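Local atomic coordinates of nitroreductase-like family protein (Bacillus cereus, PDB entry 2I7H), a protein that belongs to the nitroreductase-like family and binds flavin mononucleotide between the two subunits of its dimer. Residues N12-R17 with F123-W128; R130-V135 with L163-F168. One frame throughout, in Å; residues are numbered along the deposited sequence. Where two conformers were deposited one is given.

Interaction 1 (N12-R17 with F123-W128). With FMN (flavin mononucleotide), chain G.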
ATOM      1  N   ASN A  12       3.276 -11.633  11.911  0.60 44.54           N
ATOM      2  CA  ASN A  12       2.172 -12.556  12.129  0.60 44.03           C
ATOM      3  C   ASN A  12       0.857 -11.990  11.643  0.60 43.46           C
ATOM      4  O   ASN A  12       0.131 -12.658  10.912  0.60 43.64           O
ATOM      5  CB  ASN A  12       2.101 -13.028  13.583  0.60 44.06           C
ATOM      6  CG  ASN A  12       3.183 -14.026  13.909  0.60 44.23           C
ATOM      7  OD1 ASN A  12       3.731 -14.677  13.024  0.60 44.79           O
ATOM      8  ND2 ASN A  12       3.496 -14.159  15.182  0.60 47.61           N
ATOM      9  N   VAL A  13       0.580 -10.744  12.006  1.00 42.85           N
ATOM     10  CA  VAL A  13      -0.621 -10.051  11.548  1.00 41.62           C
ATOM     11  C   VAL A  13      -0.684  -9.974  10.010  1.00 41.82           C
ATOM     12  O   VAL A  13      -1.719 -10.331   9.404  1.00 41.22           O
ATOM     13  CB  VAL A  13      -0.701  -8.644  12.190  1.00 41.49           C
ATOM     14  CG1 VAL A  13      -1.948  -7.910  11.751  1.00 39.42           C
ATOM     15  CG2 VAL A  13      -0.658  -8.776  13.742  1.00 39.59           C
ATOM     16  N   ILE A  14       0.426  -9.542   9.395  1.00 41.11           N
ATOM     17  CA  ILE A  14       0.538  -9.445   7.932  1.00 40.89           C
ATOM     18  C   ILE A  14       0.215 -10.785   7.243  1.00 41.33           C
ATOM     19  O   ILE A  14      -0.510 -10.831   6.252  1.00 41.05           O
ATOM     20  CB  ILE A  14       1.948  -8.942   7.495  1.00 40.66           C
ATOM     21  CG1 ILE A  14       2.102  -7.445   7.841  1.00 41.96           C
ATOM     22  CG2 ILE A  14       2.195  -9.237   6.035  1.00 37.13           C
ATOM     23  CD1 ILE A  14       3.468  -6.821   7.615  1.00 40.60           C
ATOM     24  N   LYS A  15       0.755 -11.872   7.774  1.00 42.67           N
ATOM     25  CA  LYS A  15       0.542 -13.190   7.172  1.00 43.99           C
ATOM     26  C   LYS A  15      -0.786 -13.863   7.523  1.00 43.88           C
ATOM     27  O   LYS A  15      -1.250 -14.748   6.786  1.00 44.59           O
ATOM     28  CB  LYS A  15       1.701 -14.124   7.501  1.00 44.93           C
ATOM     29  CG  LYS A  15       3.079 -13.579   7.097  1.00 48.92           C
ATOM     30  CD  LYS A  15       4.121 -14.693   7.041  1.00 57.38           C
ATOM     31  CE  LYS A  15       4.133 -15.526   8.321  1.00 61.52           C
ATOM     32  NZ  LYS A  15       4.821 -14.815   9.438  1.00 65.65           N
ATOM     33  N   GLU A  16      -1.404 -13.449   8.620  0.60 43.52           N
ATOM     34  CA  GLU A  16      -2.630 -14.083   9.080  0.60 43.63           C
ATOM     35  C   GLU A  16      -3.874 -13.346   8.573  0.60 43.03           C
ATOM     36  O   GLU A  16      -4.909 -13.963   8.359  0.60 42.90           O
ATOM     37  CB  GLU A  16      -2.624 -14.226  10.610  0.60 43.38           C
ATOM     38  CG  GLU A  16      -1.671 -15.313  11.126  0.60 44.43           C
ATOM     39  CD  GLU A  16      -1.579 -15.399  12.662  0.60 46.42           C
ATOM     40  OE1 GLU A  16      -2.319 -14.664  13.366  0.60 50.97           O
ATOM     41  OE2 GLU A  16      -0.767 -16.220  13.175  0.60 48.96           O
ATOM     42  N   ARG A  17      -3.762 -12.034   8.376  1.00 42.91           N
ATOM     43  CA  ARG A  17      -4.807 -11.234   7.722  1.00 43.03           C
ATOM     44  C   ARG A  17      -5.392 -11.939   6.503  1.00 43.07           C
ATOM     45  O   ARG A  17      -4.663 -12.430   5.638  1.00 42.96           O
ATOM     46  CB  ARG A  17      -4.250  -9.852   7.300  1.00 42.90           C
ATOM     47  CG  ARG A  17      -5.291  -8.863   6.760  1.00 42.45           C
ATOM     48  CD  ARG A  17      -4.732  -7.957   5.607  1.00 42.92           C
ATOM     49  NE  ARG A  17      -4.148  -8.741   4.504  1.00 41.33           N
ATOM     50  CZ  ARG A  17      -4.814  -9.297   3.481  1.00 42.48           C
ATOM     51  NH1 ARG A  17      -6.132  -9.189   3.369  1.00 39.19           N
ATOM     52  NH2 ARG A  17      -4.155 -10.016   2.566  1.00 42.94           N
ATOM     53  N   PHE A 123      -4.666   0.106   7.546  1.00 35.89           N
ATOM     54  CA  PHE A 123      -5.977  -0.025   8.157  1.00 36.50           C
ATOM     55  C   PHE A 123      -6.374  -1.493   8.274  1.00 36.73           C
ATOM     56  O   PHE A 123      -6.903  -1.909   9.299  1.00 37.00           O
ATOM     57  CB  PHE A 123      -7.058   0.698   7.358  1.00 35.67           C
ATOM     58  CG  PHE A 123      -8.406   0.493   7.933  1.00 37.39           C
ATOM     59  CD1 PHE A 123      -8.854   1.290   9.020  1.00 36.90           C
ATOM     60  CD2 PHE A 123      -9.205  -0.546   7.486  1.00 35.64           C
ATOM     61  CE1 PHE A 123     -10.088   1.050   9.572  1.00 38.20           C
ATOM     62  CE2 PHE A 123     -10.438  -0.782   8.044  1.00 35.69           C
ATOM     63  CZ  PHE A 123     -10.887  -0.000   9.079  1.00 36.11           C
ATOM     64  N   GLN A 124      -6.121  -2.258   7.213  1.00 36.80           N
ATOM     65  CA  GLN A 124      -6.503  -3.672   7.174  1.00 37.50           C
ATOM     66  C   GLN A 124      -5.760  -4.463   8.250  1.00 37.13           C
ATOM     67  O   GLN A 124      -6.352  -5.319   8.902  1.00 37.28           O
ATOM     68  CB  GLN A 124      -6.252  -4.257   5.792  1.00 37.08           C
ATOM     69  CG  GLN A 124      -7.247  -3.831   4.683  1.00 37.16           C
ATOM     70  CD  GLN A 124      -7.096  -4.785   3.465  1.00 39.23           C
ATOM     71  OE1 GLN A 124      -5.980  -5.085   3.054  1.00 44.76           O
ATOM     72  NE2 GLN A 124      -8.194  -5.291   2.945  1.00 37.86           N
ATOM     73  N   LEU A 125      -4.485  -4.119   8.456  1.00 36.50           N
ATOM     74  CA  LEU A 125      -3.634  -4.720   9.481  1.00 37.11           C
ATOM     75  C   LEU A 125      -4.086  -4.358  10.893  1.00 37.19           C
ATOM     76  O   LEU A 125      -4.292  -5.219  11.736  1.00 37.94           O
ATOM     77  CB  LEU A 125      -2.163  -4.306   9.254  1.00 36.74           C
ATOM     78  CG  LEU A 125      -1.530  -4.855   7.985  1.00 35.25           C
ATOM     79  CD1 LEU A 125      -0.075  -4.355   7.798  1.00 35.67           C
ATOM     80  CD2 LEU A 125      -1.634  -6.377   7.971  1.00 30.64           C
ATOM     81  N   LEU A 126      -4.252  -3.066  11.123  1.00 38.02           N
ATOM     82  CA  LEU A 126      -4.843  -2.533  12.345  1.00 37.73           C
ATOM     83  C   LEU A 126      -6.178  -3.175  12.717  1.00 37.95           C
ATOM     84  O   LEU A 126      -6.402  -3.523  13.882  1.00 37.61           O
ATOM     85  CB  LEU A 126      -4.978  -1.006  12.226  1.00 36.98           C
ATOM     86  CG  LEU A 126      -3.636  -0.261  12.179  1.00 36.81           C
ATOM     87  CD1 LEU A 126      -3.739   1.108  11.561  1.00 34.37           C
ATOM     88  CD2 LEU A 126      -3.009  -0.146  13.569  1.00 33.42           C
ATOM     89  N   ALA A 127      -7.062  -3.321  11.731  1.00 38.30           N
ATOM     90  CA  ALA A 127      -8.363  -3.929  11.958  1.00 38.20           C
ATOM     91  C   ALA A 127      -8.211  -5.411  12.313  1.00 38.70           C
ATOM     92  O   ALA A 127      -8.826  -5.891  13.255  1.00 38.54           O
ATOM     93  CB  ALA A 127      -9.314  -3.699  10.724  1.00 37.48           C
ATOM     94  N   TRP A 128      -7.372  -6.137  11.574  1.00 39.89           N
ATOM     95  CA  TRP A 128      -7.158  -7.569  11.847  1.00 40.52           C
ATOM     96  C   TRP A 128      -6.753  -7.813  13.311  1.00 41.45           C
ATOM     97  O   TRP A 128      -7.181  -8.786  13.930  1.00 40.73           O
ATOM     98  CB  TRP A 128      -6.095  -8.176  10.911  1.00 39.86           C
ATOM     99  CG  TRP A 128      -6.045  -9.650  11.051  1.00 39.48           C
ATOM    100  CD1 TRP A 128      -5.151 -10.394  11.795  1.00 38.22           C
ATOM    101  CD2 TRP A 128      -6.986 -10.583  10.497  1.00 37.90           C
ATOM    102  NE1 TRP A 128      -5.476 -11.727  11.716  1.00 37.17           N
ATOM    103  CE2 TRP A 128      -6.592 -11.875  10.926  1.00 37.64           C
ATOM    104  CE3 TRP A 128      -8.120 -10.449   9.665  1.00 38.60           C
ATOM    105  CZ2 TRP A 128      -7.284 -13.043  10.537  1.00 37.37           C
ATOM    106  CZ3 TRP A 128      -8.823 -11.600   9.292  1.00 38.57           C
ATOM    107  CH2 TRP A 128      -8.378 -12.893   9.720  1.00 38.23           C
TER
HETATM  108  N1  FMN G1001     -11.794  -8.943  -3.329  0.70 39.21           N
HETATM  109  C2  FMN G1001     -13.102  -9.012  -3.801  0.70 39.19           C
HETATM  110  O2  FMN G1001     -13.832  -9.932  -3.440  0.70 38.71           O
HETATM  111  N3  FMN G1001     -13.578  -8.044  -4.669  0.70 38.91           N
HETATM  112  C4  FMN G1001     -12.722  -7.018  -5.054  0.70 38.55           C
HETATM  113  O4  FMN G1001     -13.004  -6.303  -6.001  0.70 36.92           O
HETATM  114  C4A FMN G1001     -11.422  -6.958  -4.578  0.70 38.85           C
HETATM  115  N5  FMN G1001     -10.604  -5.919  -4.988  0.70 39.33           N
HETATM  116  C5A FMN G1001      -9.291  -5.855  -4.532  0.70 39.00           C
HETATM  117  C6  FMN G1001      -8.524  -4.795  -4.974  0.70 39.09           C
HETATM  118  C7  FMN G1001      -7.216  -4.613  -4.580  0.70 38.79           C
HETATM  119  C7M FMN G1001      -6.579  -3.292  -4.895  0.70 34.54           C
HETATM  120  C8  FMN G1001      -6.652  -5.544  -3.711  0.70 38.74           C
HETATM  121  C8M FMN G1001      -5.260  -5.279  -3.201  0.70 36.09           C
HETATM  122  C9  FMN G1001      -7.430  -6.636  -3.249  0.70 38.96           C
HETATM  123  C9A FMN G1001      -8.766  -6.816  -3.656  0.70 39.38           C
HETATM  124  N10 FMN G1001      -9.609  -7.890  -3.238  0.70 39.72           N
HETATM  125  C10 FMN G1001     -10.936  -7.931  -3.700  0.70 38.60           C
HETATM  126  C1' FMN G1001      -9.072  -9.138  -2.566  0.70 40.76           C
HETATM  127  C2' FMN G1001      -8.612 -10.168  -3.605  0.70 40.97           C
HETATM  128  O2' FMN G1001      -9.708 -10.598  -4.359  0.70 42.77           O
HETATM  129  C3' FMN G1001      -7.799 -11.401  -3.130  0.70 42.22           C
HETATM  130  O3' FMN G1001      -8.520 -12.618  -3.099  0.70 44.53           O
HETATM  131  C4' FMN G1001      -7.166 -11.296  -1.766  0.70 41.26           C
HETATM  132  O4' FMN G1001      -6.592 -10.031  -1.555  0.70 38.60           O
HETATM  133  C5' FMN G1001      -6.113 -12.393  -1.647  0.70 41.43           C
HETATM  134  O5' FMN G1001      -6.463 -13.107  -0.476  0.70 41.28           O
HETATM  135  P   FMN G1001      -6.289 -12.403   0.978  0.70 40.95           P
HETATM  136  O1P FMN G1001      -7.210 -13.091   1.968  0.70 38.46           O
HETATM  137  O2P FMN G1001      -4.854 -12.634   1.378  0.70 41.81           O
HETATM  138  O3P FMN G1001      -6.543 -10.900   0.965  0.70 36.36           O
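Trp128 sets CG anti to its backbone N (chi1 -171°), and its indole meets the backbone of Arg17. Arg17 CA sits over the face of the five-membered ring, 3.7 Å from the Trp128 ring centroid, a CH-pi contact. Glu16 O comes within 3.4 Å of Trp128 CZ2. Val13 CG1 touches Trp128 CD1 and packs 4.1 Å from Leu125 CD2. Leu125 and Ile14 cross obliquely, with Leu125 CD1 3.8 Å from Ile14 CG1. The Arg17 chain bends at chi2 and chi3. Arg17 CD rests 4.0 Å from Gln124 CB, and the Arg17 guanidinium plane is nearly parallel to the Gln124 amide. Arg17 NH1 and NH2 both donate to FMN O3P, which lies in the guanidinium plane at its edge, each bond 3.0 Å. A weak bond joins Arg17 NH2 to FMN O2P. The second subunit closes in here, with its Ile10 on Val13 and its Pro44 on Gln124. Two helix segments crossing at 99° thus present an arginine, the first residue past its helix, to the phosphate of the flavin mononucleotide site of the nitroreductase-like fold.

Interaction 2 (R130-V135 with L163-F168)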
ATOM      1  N   ARG A 130      -7.561  -6.164  16.007  1.00 43.63           N
ATOM      2  CA  ARG A 130      -8.731  -6.071  16.905  1.00 43.65           C
ATOM      3  C   ARG A 130      -9.819  -7.078  16.602  1.00 43.38           C
ATOM      4  O   ARG A 130     -10.889  -6.964  17.164  1.00 42.98           O
ATOM      5  CB  ARG A 130      -9.402  -4.703  16.806  1.00 44.09           C
ATOM      6  CG  ARG A 130      -8.486  -3.539  16.795  1.00 45.52           C
ATOM      7  CD  ARG A 130      -7.823  -3.410  18.134  1.00 45.65           C
ATOM      8  NE  ARG A 130      -7.163  -2.124  18.221  1.00 46.00           N
ATOM      9  CZ  ARG A 130      -7.630  -1.098  18.925  1.00 46.09           C
ATOM     10  NH1 ARG A 130      -8.785  -1.212  19.623  1.00 37.38           N
ATOM     11  NH2 ARG A 130      -6.920   0.037  18.927  1.00 43.72           N
ATOM     12  N   GLY A 131      -9.570  -8.026  15.694  1.00 43.86           N
ATOM     13  CA  GLY A 131     -10.587  -9.010  15.301  1.00 43.80           C
ATOM     14  C   GLY A 131     -11.588  -8.593  14.228  1.00 44.13           C
ATOM     15  O   GLY A 131     -12.539  -9.335  13.930  1.00 44.16           O
ATOM     16  N   LEU A 132     -11.407  -7.405  13.656  1.00 44.05           N
ATOM     17  CA  LEU A 132     -12.226  -6.977  12.514  1.00 44.18           C
ATOM     18  C   LEU A 132     -11.691  -7.511  11.184  1.00 44.06           C
ATOM     19  O   LEU A 132     -10.508  -7.394  10.864  1.00 43.15           O
ATOM     20  CB  LEU A 132     -12.316  -5.459  12.435  1.00 44.36           C
ATOM     21  CG  LEU A 132     -13.318  -4.702  13.271  1.00 45.43           C
ATOM     22  CD1 LEU A 132     -12.991  -3.217  13.161  1.00 50.96           C
ATOM     23  CD2 LEU A 132     -14.695  -4.949  12.752  1.00 46.35           C
ATOM     24  N   GLY A 133     -12.586  -8.117  10.417  1.00 44.25           N
ATOM     25  CA  GLY A 133     -12.258  -8.539   9.078  1.00 44.13           C
ATOM     26  C   GLY A 133     -12.693  -7.472   8.102  1.00 44.10           C
ATOM     27  O   GLY A 133     -13.543  -6.625   8.412  1.00 43.64           O
ATOM     28  N   CYS A 134     -12.079  -7.485   6.929  1.00 43.96           N
ATOM     29  CA  CYS A 134     -12.557  -6.651   5.851  1.00 44.52           C
ATOM     30  C   CYS A 134     -12.089  -7.097   4.480  1.00 43.10           C
ATOM     31  O   CYS A 134     -11.143  -7.857   4.365  1.00 42.17           O
ATOM     32  CB  CYS A 134     -12.223  -5.184   6.100  1.00 45.23           C
ATOM     33  SG  CYS A 134     -10.530  -4.852   6.335  1.00 51.24           S
ATOM     34  N   VAL A 135     -12.824  -6.663   3.460  1.00 42.51           N
ATOM     35  CA  VAL A 135     -12.382  -6.745   2.073  1.00 42.51           C
ATOM     36  C   VAL A 135     -12.277  -5.369   1.443  1.00 41.92           C
ATOM     37  O   VAL A 135     -13.144  -4.514   1.643  1.00 41.04           O
ATOM     38  CB  VAL A 135     -13.322  -7.497   1.139  1.00 42.70           C
ATOM     39  CG1 VAL A 135     -12.679  -8.749   0.637  1.00 44.21           C
ATOM     40  CG2 VAL A 135     -14.695  -7.671   1.720  1.00 42.23           C
ATOM     41  N   LEU A 163     -13.875  -0.429   1.381  0.50 38.63           N
ATOM     42  CA  LEU A 163     -13.592  -1.440   2.381  0.50 38.88           C
ATOM     43  C   LEU A 163     -14.889  -1.874   3.050  0.50 38.93           C
ATOM     44  O   LEU A 163     -15.637  -1.039   3.533  0.50 38.90           O
ATOM     45  CB  LEU A 163     -12.617  -0.910   3.432  0.50 38.79           C
ATOM     46  CG  LEU A 163     -11.194  -0.556   3.046  0.50 37.41           C
ATOM     47  CD1 LEU A 163     -10.771   0.523   4.003  0.50 35.74           C
ATOM     48  CD2 LEU A 163     -10.290  -1.798   3.158  0.50 37.09           C
ATOM     49  N   HIS A 164     -15.143  -3.179   3.047  1.00 39.22           N
ATOM     50  CA  HIS A 164     -16.311  -3.782   3.699  1.00 40.03           C
ATOM     51  C   HIS A 164     -15.825  -4.445   4.975  1.00 40.30           C
ATOM     52  O   HIS A 164     -14.875  -5.202   4.952  1.00 40.56           O
ATOM     53  CB  HIS A 164     -16.998  -4.778   2.776  1.00 39.39           C
ATOM     54  CG  HIS A 164     -17.666  -4.125   1.601  1.00 40.95           C
ATOM     55  ND1 HIS A 164     -19.030  -4.135   1.422  1.00 41.80           N
ATOM     56  CD2 HIS A 164     -17.155  -3.434   0.550  1.00 38.98           C
ATOM     57  CE1 HIS A 164     -19.334  -3.499   0.302  1.00 41.06           C
ATOM     58  NE2 HIS A 164     -18.214  -3.058  -0.239  1.00 41.74           N
ATOM     59  N   ILE A 165     -16.458  -4.123   6.089  1.00 41.13           N
ATOM     60  CA  ILE A 165     -15.849  -4.342   7.395  1.00 42.28           C
ATOM     61  C   ILE A 165     -16.854  -4.911   8.382  1.00 42.23           C
ATOM     62  O   ILE A 165     -18.002  -4.493   8.411  1.00 42.30           O
ATOM     63  CB  ILE A 165     -15.322  -3.009   7.991  1.00 42.43           C
ATOM     64  CG1 ILE A 165     -14.428  -2.283   6.993  1.00 43.44           C
ATOM     65  CG2 ILE A 165     -14.598  -3.239   9.329  1.00 42.41           C
ATOM     66  CD1 ILE A 165     -14.427  -0.760   7.150  1.00 42.76           C
ATOM     67  N   GLY A 166     -16.402  -5.849   9.205  1.00 42.60           N
ATOM     68  CA  GLY A 166     -17.177  -6.293  10.361  1.00 43.09           C
ATOM     69  C   GLY A 166     -16.517  -7.465  11.047  1.00 43.67           C
ATOM     70  O   GLY A 166     -15.509  -7.997  10.561  1.00 44.49           O
ATOM     71  N   TYR A 167     -17.070  -7.854  12.187  1.00 44.06           N
ATOM     72  CA  TYR A 167     -16.601  -9.034  12.911  1.00 44.53           C
ATOM     73  C   TYR A 167     -17.016 -10.275  12.142  1.00 44.71           C
ATOM     74  O   TYR A 167     -17.966 -10.248  11.365  1.00 44.61           O
ATOM     75  CB  TYR A 167     -17.138  -9.045  14.361  1.00 44.17           C
ATOM     76  CG  TYR A 167     -16.606  -7.897  15.168  1.00 43.24           C
ATOM     77  CD1 TYR A 167     -17.399  -6.773  15.436  1.00 43.74           C
ATOM     78  CD2 TYR A 167     -15.287  -7.904  15.628  1.00 42.72           C
ATOM     79  CE1 TYR A 167     -16.883  -5.688  16.164  1.00 43.47           C
ATOM     80  CE2 TYR A 167     -14.761  -6.839  16.348  1.00 41.57           C
ATOM     81  CZ  TYR A 167     -15.556  -5.735  16.605  1.00 43.93           C
ATOM     82  OH  TYR A 167     -15.025  -4.693  17.322  1.00 44.85           O
ATOM     83  N   PHE A 168     -16.287 -11.357  12.338  1.00 45.68           N
ATOM     84  CA  PHE A 168     -16.515 -12.558  11.544  1.00 46.83           C
ATOM     85  C   PHE A 168     -16.377 -13.810  12.381  1.00 48.00           C
ATOM     86  O   PHE A 168     -15.730 -13.813  13.428  1.00 47.84           O
ATOM     87  CB  PHE A 168     -15.554 -12.614  10.341  1.00 46.51           C
ATOM     88  CG  PHE A 168     -14.113 -12.657  10.722  1.00 45.49           C
ATOM     89  CD1 PHE A 168     -13.429 -13.864  10.763  1.00 46.49           C
ATOM     90  CD2 PHE A 168     -13.441 -11.499  11.059  1.00 42.67           C
ATOM     91  CE1 PHE A 168     -12.081 -13.896  11.143  1.00 46.57           C
ATOM     92  CE2 PHE A 168     -12.098 -11.525  11.428  1.00 42.68           C
ATOM     93  CZ  PHE A 168     -11.420 -12.703  11.465  1.00 44.32           C
TER
HETATM   94  O   HOH W   1     -12.606  -5.204  18.465  1.00 46.43           O
HETATM   95  O   HOH W   2     -14.201 -11.552  14.330  1.00 36.15           O
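Two neighbouring antiparallel strands of the central sheet meet here, and Leu132 and Tyr167 pack near one end of the pair. Leu132 CD2 stands over the centre of the Tyr167 ring, 3.9 Å from its centroid and almost on the ring normal, a CH-pi contact. Leu132 CD2 also packs 3.8 Å from Ile165 CG2. Gly133 and Gly166 form a hydrogen-bonded pair: Gly133 N gives to Gly166 O at 2.9 Å and Gly166 N to Gly133 O at 3.1 Å. Further on, His164 N gives to Val135 O at 2.8 Å, in the carbonyl plane and nearly straight (167°). Cys134 and Ile165 are a non-hydrogen-bonded pair, with Cys134 CB 3.8 Å from Ile165 CG1. Phe168 CG lies between its backbone N and carbonyl carbon (chi1 61°). The ring edge reaches the bare backbone of Gly133, with Phe168 CD2 3.5 Å from Gly133 N. Two waters bridge the two segments near Tyr167 and Phe168. One donates to Arg130 O and bonds Tyr167 OH. The other lies between Gly131 O and Phe168 N and accepts from Phe168 N, 2.9 Å away. Gly131, at positive phi, is the C-prime residue of a Schellman motif ending helix 106-129. The whole is an antiparallel strand pair entered from a Schellman-capped helix end, with Val135 beside the flavin mononucleotide.

How the interactions relate
Helix 10-16 comes first in the chain. Interaction 1 brings it against the C-terminal part of helix 106-129, closing a loop of 105 residues that contains two sheet strands. Interaction 2 opens just afterwards, where that helix turns into strand 132-137, and closes a shorter loop of 27 residues at strand 157-167. The two are in series and neither nests nor crosses. They still touch: Ala127 O probably accepts a hydrogen bond from Leu132 N, Trp128 packs on Phe168, and Gln124 CG meets Cys134 SG and Leu163 CD2. Together they tie the N-terminal helix, the long helix and the sheet around the flavin mononucleotide.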